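Local coordinates for 4-amino-4-deoxy-L-arabinose transferase or related glycosyltransferases of PMT family (Cupriavidus metallidurans, PDB 5EZM), which probably transfers 4-amino-4-deoxy-L-arabinose to lipid A, as a zinc-binding integral membrane glycosyltransferase of the GT-C fold, at residues A[45-49]-A[115-119]. Numbering follows the deposited sequence.
Sequences WFVSL and ALSGL. With MPG ([(Z)-octadec-9-enyl] (2R)-2,3-bis(oxidanyl)propanoate), chain B.
The backbone of 45-49, on helix 31-47, keeps phi/psi mostly near -60/-40°, with Leu49 N hydrogen-bonded to Phe46 O (2.9 Å); 115-119 is regular helix inside 112-133. The nearest CA atoms are those of Phe46 and Ala115, 7.6 Å apart. Into this gap Trp45 (chi1 t, chi2 -91°) pushes its indole. Trp45 NE1 donates to Ala115 O at 3.3 Å (N-H...O 142°), a carbonyl that also accepts from Leu119 N (3.0 Å). The six-membered ring slides past Gly118, Trp45 CZ2 4.0 Å from Gly118 CA, where a CB would clash; the missing side chain is the hollow that admits the ring edge. Leu119 (m, t) covers one Trp45 face, its CD2 3.7 Å from the Trp45 five-membered ring centroid in a CH-pi contact. Residues 45-47 and 115-119 fall in predicted transmembrane helices, and the contact is a buried joint between two helices of the GT-C membrane domain; His156 meets Trp45 edge-to-face. Leu119 also serves Phe46 (chi1 m): CD1 lies 3.6 Å from Phe46 CZ, while Leu116 CD2 touches the ring edge, 4.3 Å from CZ. Leu49 CD1 packs on Ala115 CB at 3.7 Å. Phe46 CD1 meets MPG at C8, 3.6 Å away.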
ATOM      1  N   TRP A  45      -9.149   1.699 -13.088  1.00 64.86           N
ATOM      2  CA  TRP A  45      -8.785   1.352 -11.719  1.00 62.54           C
ATOM      3  C   TRP A  45      -8.431  -0.123 -11.592  1.00 62.89           C
ATOM      4  O   TRP A  45      -7.455  -0.479 -10.919  1.00 62.81           O
ATOM      5  CB  TRP A  45      -9.934   1.717 -10.782  1.00 60.88           C
ATOM      6  CG  TRP A  45      -9.615   1.599  -9.327  1.00 57.54           C
ATOM      7  CD1 TRP A  45      -9.799   0.504  -8.533  1.00 55.21           C
ATOM      8  CD2 TRP A  45      -9.075   2.622  -8.483  1.00 56.99           C
ATOM      9  NE1 TRP A  45      -9.399   0.782  -7.249  1.00 55.30           N
ATOM     10  CE2 TRP A  45      -8.950   2.075  -7.193  1.00 55.64           C
ATOM     11  CE3 TRP A  45      -8.683   3.947  -8.696  1.00 58.47           C
ATOM     12  CZ2 TRP A  45      -8.448   2.807  -6.120  1.00 56.22           C
ATOM     13  CZ3 TRP A  45      -8.184   4.671  -7.630  1.00 57.51           C
ATOM     14  CH2 TRP A  45      -8.073   4.101  -6.359  1.00 56.45           C
ATOM     15  N   PHE A  46      -9.199  -0.998 -12.237  1.00 64.06           N
ATOM     16  CA  PHE A  46      -9.009  -2.436 -12.078  1.00 64.83           C
ATOM     17  C   PHE A  46      -8.101  -3.049 -13.135  1.00 64.69           C
ATOM     18  O   PHE A  46      -7.266  -3.897 -12.800  1.00 63.92           O
ATOM     19  CB  PHE A  46     -10.365  -3.150 -12.069  1.00 63.95           C
ATOM     20  CG  PHE A  46     -11.145  -2.915 -10.808  1.00 63.28           C
ATOM     21  CD1 PHE A  46     -10.886  -3.663  -9.670  1.00 62.07           C
ATOM     22  CD2 PHE A  46     -12.114  -1.928 -10.750  1.00 64.87           C
ATOM     23  CE1 PHE A  46     -11.588  -3.441  -8.501  1.00 62.38           C
ATOM     24  CE2 PHE A  46     -12.821  -1.701  -9.581  1.00 66.09           C
ATOM     25  CZ  PHE A  46     -12.556  -2.459  -8.457  1.00 64.41           C
ATOM     26  N   VAL A  47      -8.233  -2.638 -14.400  1.00 64.45           N
ATOM     27  CA  VAL A  47      -7.362  -3.169 -15.447  1.00 62.84           C
ATOM     28  C   VAL A  47      -5.897  -2.924 -15.095  1.00 63.26           C
ATOM     29  O   VAL A  47      -5.062  -3.835 -15.167  1.00 64.42           O
ATOM     30  CB  VAL A  47      -7.728  -2.561 -16.813  1.00 59.87           C
ATOM     31  CG1 VAL A  47      -6.641  -2.863 -17.840  1.00 59.75           C
ATOM     32  CG2 VAL A  47      -9.074  -3.092 -17.281  1.00 57.66           C
ATOM     33  N   SER A  48      -5.573  -1.698 -14.674  1.00 62.39           N
ATOM     34  CA  SER A  48      -4.201  -1.367 -14.301  1.00 62.42           C
ATOM     35  C   SER A  48      -3.669  -2.242 -13.173  1.00 63.38           C
ATOM     36  O   SER A  48      -2.450  -2.305 -12.976  1.00 64.48           O
ATOM     37  CB  SER A  48      -4.106   0.107 -13.904  1.00 62.54           C
ATOM     38  OG  SER A  48      -5.051   0.422 -12.898  1.00 63.26           O
ATOM     39  N   LEU A  49      -4.549  -2.918 -12.428  1.00 61.44           N
ATOM     40  CA  LEU A  49      -4.079  -3.830 -11.393  1.00 59.30           C
ATOM     41  C   LEU A  49      -3.289  -4.993 -11.980  1.00 61.45           C
ATOM     42  O   LEU A  49      -2.326  -5.461 -11.361  1.00 60.91           O
ATOM     43  CB  LEU A  49      -5.260  -4.364 -10.584  1.00 57.74           C
ATOM     44  CG  LEU A  49      -5.964  -3.407  -9.627  1.00 56.68           C
ATOM     45  CD1 LEU A  49      -7.120  -4.121  -8.949  1.00 55.35           C
ATOM     46  CD2 LEU A  49      -4.987  -2.863  -8.601  1.00 55.53           C
ATOM     47  N   ALA A 115      -6.850  -2.059  -3.709  1.00 56.59           N
ATOM     48  CA  ALA A 115      -7.714  -1.344  -4.644  1.00 56.19           C
ATOM     49  C   ALA A 115      -9.072  -1.067  -4.016  1.00 58.55           C
ATOM     50  O   ALA A 115      -9.580   0.064  -4.073  1.00 62.38           O
ATOM     51  CB  ALA A 115      -7.872  -2.141  -5.938  1.00 54.60           C
ATOM     52  N   LEU A 116      -9.670  -2.090  -3.397  1.00 56.50           N
ATOM     53  CA  LEU A 116     -10.934  -1.879  -2.704  1.00 57.68           C
ATOM     54  C   LEU A 116     -10.773  -0.901  -1.546  1.00 60.31           C
ATOM     55  O   LEU A 116     -11.691  -0.123  -1.263  1.00 60.04           O
ATOM     56  CB  LEU A 116     -11.500  -3.210  -2.210  1.00 55.88           C
ATOM     57  CG  LEU A 116     -11.811  -4.243  -3.297  1.00 54.70           C
ATOM     58  CD1 LEU A 116     -12.415  -5.494  -2.680  1.00 56.75           C
ATOM     59  CD2 LEU A 116     -12.736  -3.664  -4.355  1.00 52.09           C
ATOM     60  N   SER A 117      -9.617  -0.914  -0.876  1.00 59.57           N
ATOM     61  CA  SER A 117      -9.376   0.073   0.169  1.00 60.47           C
ATOM     62  C   SER A 117      -9.360   1.482  -0.402  1.00 61.75           C
ATOM     63  O   SER A 117      -9.914   2.409   0.199  1.00 66.41           O
ATOM     64  CB  SER A 117      -8.064  -0.226   0.890  1.00 62.95           C
ATOM     65  OG  SER A 117      -8.178  -1.397   1.674  1.00 65.32           O
ATOM     66  N   GLY A 118      -8.728   1.664  -1.563  1.00 59.00           N
ATOM     67  CA  GLY A 118      -8.711   2.981  -2.181  1.00 57.97           C
ATOM     68  C   GLY A 118     -10.102   3.466  -2.539  1.00 57.86           C
ATOM     69  O   GLY A 118     -10.496   4.588  -2.193  1.00 60.43           O
ATOM     70  N   LEU A 119     -10.874   2.617  -3.229  1.00 55.62           N
ATOM     71  CA  LEU A 119     -12.254   2.977  -3.538  1.00 56.81           C
ATOM     72  C   LEU A 119     -13.037   3.289  -2.270  1.00 57.87           C
ATOM     73  O   LEU A 119     -13.840   4.228  -2.240  1.00 58.20           O
ATOM     74  CB  LEU A 119     -12.934   1.853  -4.316  1.00 58.53           C
ATOM     75  CG  LEU A 119     -12.378   1.556  -5.706  1.00 58.28           C
ATOM     76  CD1 LEU A 119     -13.159   0.421  -6.356  1.00 56.91           C
ATOM     77  CD2 LEU A 119     -12.416   2.809  -6.565  1.00 58.54           C
TER
HETATM   78  C2  MPG B 641      -6.890  -7.259 -16.599  1.00 80.07           C
HETATM   79  C3  MPG B 641      -7.937  -7.908 -15.703  1.00 77.99           C
HETATM   80  C4  MPG B 641      -8.478  -6.959 -14.646  1.00 75.58           C
HETATM   81  C5  MPG B 641      -9.398  -7.691 -13.655  1.00 75.47           C
HETATM   82  C6  MPG B 641     -10.323  -6.747 -12.869  1.00 74.87           C
HETATM   83  C7  MPG B 641     -11.299  -7.529 -11.966  1.00 73.24           C
HETATM   84  C8  MPG B 641     -12.230  -6.604 -11.147  1.00 72.41           C
HETATM   85  C9  MPG B 641     -12.926  -7.349  -9.982  1.00 72.29           C
HETATM   86  C10 MPG B 641     -13.635  -6.378  -8.999  1.00 73.47           C
HETATM   87  C11 MPG B 641     -14.059  -7.068  -7.684  1.00 75.27           C
HETATM   88  C12 MPG B 641     -14.937  -6.144  -6.772  1.00 74.87           C
HETATM   89  C1  MPG B 641      -6.257  -8.254 -17.576  1.00 80.55           C